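Long-range contacts in carbamate kinase (PDB 2E9Y), which probably catalyses the reversible transfer of a phosphoryl group from ATP to carbamate, giving ADP and carbamoyl phosphate: residues W47-H53 against S186-L192; I9-G13 against K216-S220. Residues are numbered along the deposited sequence.

Contact 1: W47-H53 against S186-L192; sequences WRSVITH and SPAVVAL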
loop_
_atom_site.group_PDB
_atom_site.type_symbol
_atom_site.label_atom_id
_atom_site.label_comp_id
_atom_site.label_asym_id
_atom_site.label_seq_id
_atom_site.Cartn_x
_atom_site.Cartn_y
_atom_site.Cartn_z
ATOM N N TRP A 47 -13.802 10.604 -20.128
ATOM C CA TRP A 47 -13.128 11.231 -18.994
ATOM C C TRP A 47 -11.849 10.535 -18.543
ATOM O O TRP A 47 -11.721 9.313 -18.642
ATOM C CB TRP A 47 -14.059 11.300 -17.775
ATOM C CG TRP A 47 -15.126 12.349 -17.830
ATOM C CD1 TRP A 47 -16.421 12.184 -18.225
ATOM C CD2 TRP A 47 -14.994 13.725 -17.452
ATOM N NE1 TRP A 47 -17.107 13.369 -18.113
ATOM C CE2 TRP A 47 -16.255 14.333 -17.642
ATOM C CE3 TRP A 47 -13.933 14.504 -16.971
ATOM C CZ2 TRP A 47 -16.486 15.685 -17.367
ATOM C CZ3 TRP A 47 -14.160 15.850 -16.697
ATOM C CH2 TRP A 47 -15.430 16.425 -16.897
ATOM N N ARG A 48 -10.898 11.332 -18.065
ATOM C CA ARG A 48 -9.664 10.802 -17.494
ATOM C C ARG A 48 -9.960 11.052 -16.017
ATOM O O ARG A 48 -10.607 12.046 -15.680
ATOM C CB ARG A 48 -8.433 11.597 -17.941
ATOM C CG ARG A 48 -8.046 11.378 -19.400
ATOM C CD ARG A 48 -6.665 11.950 -19.716
ATOM N NE ARG A 48 -5.567 11.093 -19.261
ATOM C CZ ARG A 48 -5.270 9.905 -19.784
ATOM N NH1 ARG A 48 -5.989 9.419 -20.790
ATOM N NH2 ARG A 48 -4.249 9.200 -19.310
ATOM N N SER A 49 -9.514 10.170 -15.133
ATOM C CA SER A 49 -9.834 10.372 -13.732
ATOM C C SER A 49 -8.773 9.993 -12.720
ATOM O O SER A 49 -7.857 9.221 -12.998
ATOM C CB SER A 49 -11.102 9.598 -13.385
ATOM O OG SER A 49 -10.879 8.202 -13.522
ATOM N N VAL A 50 -8.929 10.577 -11.540
ATOM C CA VAL A 50 -8.091 10.301 -10.386
ATOM C C VAL A 50 -9.182 9.980 -9.379
ATOM O O VAL A 50 -9.981 10.847 -9.006
ATOM C CB VAL A 50 -7.294 11.529 -9.924
ATOM C CG1 VAL A 50 -6.560 11.204 -8.624
ATOM C CG2 VAL A 50 -6.286 11.926 -10.991
ATOM N N ILE A 51 -9.230 8.717 -8.975
ATOM C CA ILE A 51 -10.240 8.225 -8.054
ATOM C C ILE A 51 -9.738 8.155 -6.620
ATOM O O ILE A 51 -8.737 7.506 -6.342
ATOM C CB ILE A 51 -10.687 6.809 -8.477
ATOM C CG1 ILE A 51 -11.156 6.835 -9.935
ATOM C CG2 ILE A 51 -11.776 6.299 -7.544
ATOM C CD1 ILE A 51 -11.329 5.465 -10.547
ATOM N N THR A 52 -10.429 8.836 -5.714
ATOM C CA THR A 52 -10.053 8.806 -4.306
ATOM C C THR A 52 -11.148 8.057 -3.556
ATOM O O THR A 52 -12.199 7.741 -4.127
ATOM C CB THR A 52 -9.922 10.219 -3.715
ATOM O OG1 THR A 52 -11.211 10.834 -3.662
ATOM C CG2 THR A 52 -8.994 11.068 -4.569
ATOM N N HIS A 53 -10.913 7.781 -2.279
ATOM C CA HIS A 53 -11.890 7.049 -1.476
ATOM C C HIS A 53 -11.621 7.231 0.007
ATOM O O HIS A 53 -10.550 7.694 0.393
ATOM C CB HIS A 53 -11.812 5.560 -1.809
ATOM C CG HIS A 53 -10.467 4.951 -1.533
ATOM N ND1 HIS A 53 -10.078 4.528 -0.278
ATOM C CD2 HIS A 53 -9.423 4.696 -2.355
ATOM C CE1 HIS A 53 -8.855 4.033 -0.343
ATOM N NE2 HIS A 53 -8.433 4.124 -1.593
ATOM N N SER A 186 -2.277 6.902 -17.485
ATOM C CA SER A 186 -3.498 6.102 -17.429
ATOM C C SER A 186 -4.747 6.940 -17.183
ATOM O O SER A 186 -4.711 7.921 -16.437
ATOM C CB SER A 186 -3.388 5.040 -16.332
ATOM O OG SER A 186 -4.592 4.287 -16.239
ATOM N N PRO A 187 -5.874 6.556 -17.808
ATOM C CA PRO A 187 -7.158 7.251 -17.678
ATOM C C PRO A 187 -7.840 7.016 -16.331
ATOM O O PRO A 187 -8.816 7.685 -15.997
ATOM C CB PRO A 187 -7.968 6.690 -18.845
ATOM C CG PRO A 187 -7.469 5.278 -18.930
ATOM C CD PRO A 187 -5.971 5.468 -18.799
ATOM N N ALA A 188 -7.323 6.058 -15.566
ATOM C CA ALA A 188 -7.869 5.743 -14.250
ATOM C C ALA A 188 -6.720 5.553 -13.265
ATOM O O ALA A 188 -5.899 4.647 -13.419
ATOM C CB ALA A 188 -8.719 4.481 -14.314
ATOM N N VAL A 189 -6.674 6.419 -12.259
ATOM C CA VAL A 189 -5.632 6.382 -11.237
ATOM C C VAL A 189 -6.296 6.425 -9.866
ATOM O O VAL A 189 -7.185 7.242 -9.638
ATOM C CB VAL A 189 -4.691 7.610 -11.354
ATOM C CG1 VAL A 189 -3.699 7.629 -10.195
ATOM C CG2 VAL A 189 -3.953 7.581 -12.690
ATOM N N VAL A 190 -5.872 5.544 -8.962
ATOM C CA VAL A 190 -6.427 5.521 -7.609
ATOM C C VAL A 190 -5.410 6.200 -6.697
ATOM O O VAL A 190 -4.233 5.847 -6.708
ATOM C CB VAL A 190 -6.664 4.074 -7.109
ATOM C CG1 VAL A 190 -7.148 4.091 -5.656
ATOM C CG2 VAL A 190 -7.691 3.387 -7.989
ATOM N N ALA A 191 -5.856 7.184 -5.924
ATOM C CA ALA A 191 -4.937 7.885 -5.040
ATOM C C ALA A 191 -5.629 8.535 -3.854
ATOM O O ALA A 191 -6.856 8.534 -3.751
ATOM C CB ALA A 191 -4.161 8.946 -5.835
ATOM N N LEU A 192 -4.815 9.081 -2.958
ATOM C CA LEU A 192 -5.297 9.771 -1.775
ATOM C C LEU A 192 -6.292 8.930 -0.980
ATOM O O LEU A 192 -7.279 9.443 -0.462
ATOM C CB LEU A 192 -5.932 11.107 -2.198
ATOM C CG LEU A 192 -5.797 12.310 -1.261
ATOM C CD1 LEU A 192 -4.357 12.442 -0.799
ATOM C CD2 LEU A 192 -6.238 13.576 -1.988
HETATM O O HOH W 1 -6.188 9.801 -15.070
#
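Four backbone hydrogen bonds join these strands in parallel: S49 N to P187 O (2.7 Å), V189 N to S49 O (3.1 Å), I51 N to V189 O (2.6 Å) and A191 N to I51 O (2.9 Å). The short segment axes approach to 4.5 Å at 24°, the twist expected of neighbouring strands. At the start, S49 OG adds a bond to P187 O (3.3 Å), and one water donates to both S49 O (2.7 Å) and S186 O (2.8 Å), bridging the two segments just where the second leaves helix 176-185. P187 has no NH to donate, but its carbonyl accepts from S49. R48 lays a guanidinium face over P187 CA, while its NH2 bonds S183 O in that helix. Beta-branched V50, I51, V189 and V190 favour the extended backbone. V50 and V189 point to one face; V50 CG1 meets A191 CB at 4.3 Å. S49, A188, I51 and V190 occupy the other face, where helix 25-44 covers S49, A188 and I51 with L43 and I39. In the central, mainly parallel sheet of the amino acid kinase fold, strand 48-52 pairs in parallel with strand 6-10 on its other edge, and strand 188-191 with strand 112-119.

Contact 2: I9-G13 against K216-S220; sequences IALGG and KDLAS
I9 and A10 are extended (A10 phi/psi -93/108), in a strand already under way; L11 (-82/155) and G12 (-111/-171) follow. Residues 216-220 form the first turn of helix 216-226, with S220 N bonded to K216 O at 3.0 Å. The nearest CA atoms are those of A10 and S220, 6.4 Å apart. A10 CB points at the helix and comes 3.7 Å from S220 OG and 3.9 Å from D217 OD1; a small methyl permits this approach. S220, chi1 m, turns OG back to K216 O (2.6 Å) and also bonds T52 OG1. A glycine-containing loop after the first strand is characteristic of the amino acid kinase fold and in relatives lies near the phosphoryl groups. K216 leaves the helix with chi1 p and chi2 near 92°, then extends through t, t so that NZ bonds L11 O at 2.9 Å and forms a salt bridge with D217 OD1 at 2.7 Å. D217, chi1 m, pairs through OD2 with K278 of helix 275-289.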
loop_
_atom_site.group_PDB
_atom_site.type_symbol
_atom_site.label_atom_id
_atom_site.label_comp_id
_atom_site.label_asym_id
_atom_site.label_seq_id
_atom_site.Cartn_x
_atom_site.Cartn_y
_atom_site.Cartn_z
ATOM N N ILE A 9 -12.596 12.086 -8.797
ATOM C CA ILE A 9 -13.838 11.482 -8.331
ATOM C C ILE A 9 -13.640 10.893 -6.942
ATOM O O ILE A 9 -12.895 9.932 -6.772
ATOM C CB ILE A 9 -14.294 10.365 -9.294
ATOM C CG1 ILE A 9 -14.472 10.951 -10.700
ATOM C CG2 ILE A 9 -15.596 9.740 -8.806
ATOM C CD1 ILE A 9 -14.680 9.923 -11.790
ATOM N N ALA A 10 -14.312 11.483 -5.963
ATOM C CA ALA A 10 -14.216 11.041 -4.579
ATOM C C ALA A 10 -15.315 10.038 -4.225
ATOM O O ALA A 10 -16.484 10.401 -4.097
ATOM C CB ALA A 10 -14.285 12.250 -3.647
ATOM N N LEU A 11 -14.923 8.778 -4.069
ATOM C CA LEU A 11 -15.857 7.713 -3.722
ATOM C C LEU A 11 -16.132 7.690 -2.224
ATOM O O LEU A 11 -15.314 8.151 -1.423
ATOM C CB LEU A 11 -15.291 6.353 -4.148
ATOM C CG LEU A 11 -15.000 6.163 -5.636
ATOM C CD1 LEU A 11 -14.416 4.772 -5.893
ATOM C CD2 LEU A 11 -16.295 6.348 -6.420
ATOM N N GLY A 12 -17.288 7.149 -1.856
ATOM C CA GLY A 12 -17.667 7.057 -0.457
ATOM C C GLY A 12 -17.681 5.621 0.037
ATOM O O GLY A 12 -17.249 4.708 -0.667
ATOM N N GLY A 13 -18.185 5.414 1.248
ATOM C CA GLY A 13 -18.227 4.076 1.811
ATOM C C GLY A 13 -19.003 3.052 0.998
ATOM O O GLY A 13 -18.622 1.879 0.950
ATOM N N LYS A 216 -11.434 12.929 3.544
ATOM C CA LYS A 216 -11.190 12.558 2.154
ATOM C C LYS A 216 -11.784 13.525 1.137
ATOM O O LYS A 216 -11.268 13.660 0.029
ATOM C CB LYS A 216 -11.709 11.141 1.885
ATOM C CG LYS A 216 -13.212 10.960 2.029
ATOM C CD LYS A 216 -13.921 11.174 0.706
ATOM C CE LYS A 216 -15.366 10.701 0.776
ATOM N NZ LYS A 216 -16.044 10.839 -0.538
ATOM N N ASP A 217 -12.869 14.194 1.501
ATOM C CA ASP A 217 -13.485 15.133 0.571
ATOM C C ASP A 217 -12.695 16.435 0.508
ATOM O O ASP A 217 -12.436 16.957 -0.582
ATOM C CB ASP A 217 -14.941 15.380 0.966
ATOM C CG ASP A 217 -15.791 14.133 0.799
ATOM O OD1 ASP A 217 -15.735 13.536 -0.295
ATOM O OD2 ASP A 217 -16.502 13.746 1.752
ATOM N N LEU A 218 -12.298 16.956 1.665
ATOM C CA LEU A 218 -11.506 18.183 1.695
ATOM C C LEU A 218 -10.192 17.938 0.960
ATOM O O LEU A 218 -9.730 18.781 0.187
ATOM C CB LEU A 218 -11.219 18.602 3.142
ATOM C CG LEU A 218 -12.449 18.935 3.992
ATOM C CD1 LEU A 218 -12.005 19.470 5.346
ATOM C CD2 LEU A 218 -13.307 19.966 3.258
ATOM N N ALA A 219 -9.591 16.775 1.202
ATOM C CA ALA A 219 -8.332 16.423 0.555
ATOM C C ALA A 219 -8.496 16.272 -0.957
ATOM O O ALA A 219 -7.646 16.728 -1.719
ATOM C CB ALA A 219 -7.772 15.123 1.150
ATOM N N SER A 220 -9.582 15.631 -1.384
ATOM C CA SER A 220 -9.848 15.432 -2.811
ATOM C C SER A 220 -10.046 16.768 -3.513
ATOM O O SER A 220 -9.634 16.945 -4.661
ATOM C CB SER A 220 -11.095 14.564 -3.010
ATOM O OG SER A 220 -10.876 13.244 -2.537
#

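From the N terminus, strand 6-10 leads through G12 toward helix 13-16; residues 9-13 are the first half of contact 2. The chain then passes through helix 25-44 to strand 48-52, which begins contact 1, and returns at 186-192 to close a loop of 132 intervening residues. Only afterwards does helix 216-226 come back to 9-13, so contact 1 is nested inside the larger loop closed by contact 2. The two meet at T52: its N bonds I9 O at 2.9 Å, joining neighbouring strands, and its OG1 probably bonds S220 OG at 2.7 Å. L192 CD2 also packs 3.5 Å from A219 O. Together they tie adjacent central strands to the start of helix 216-226.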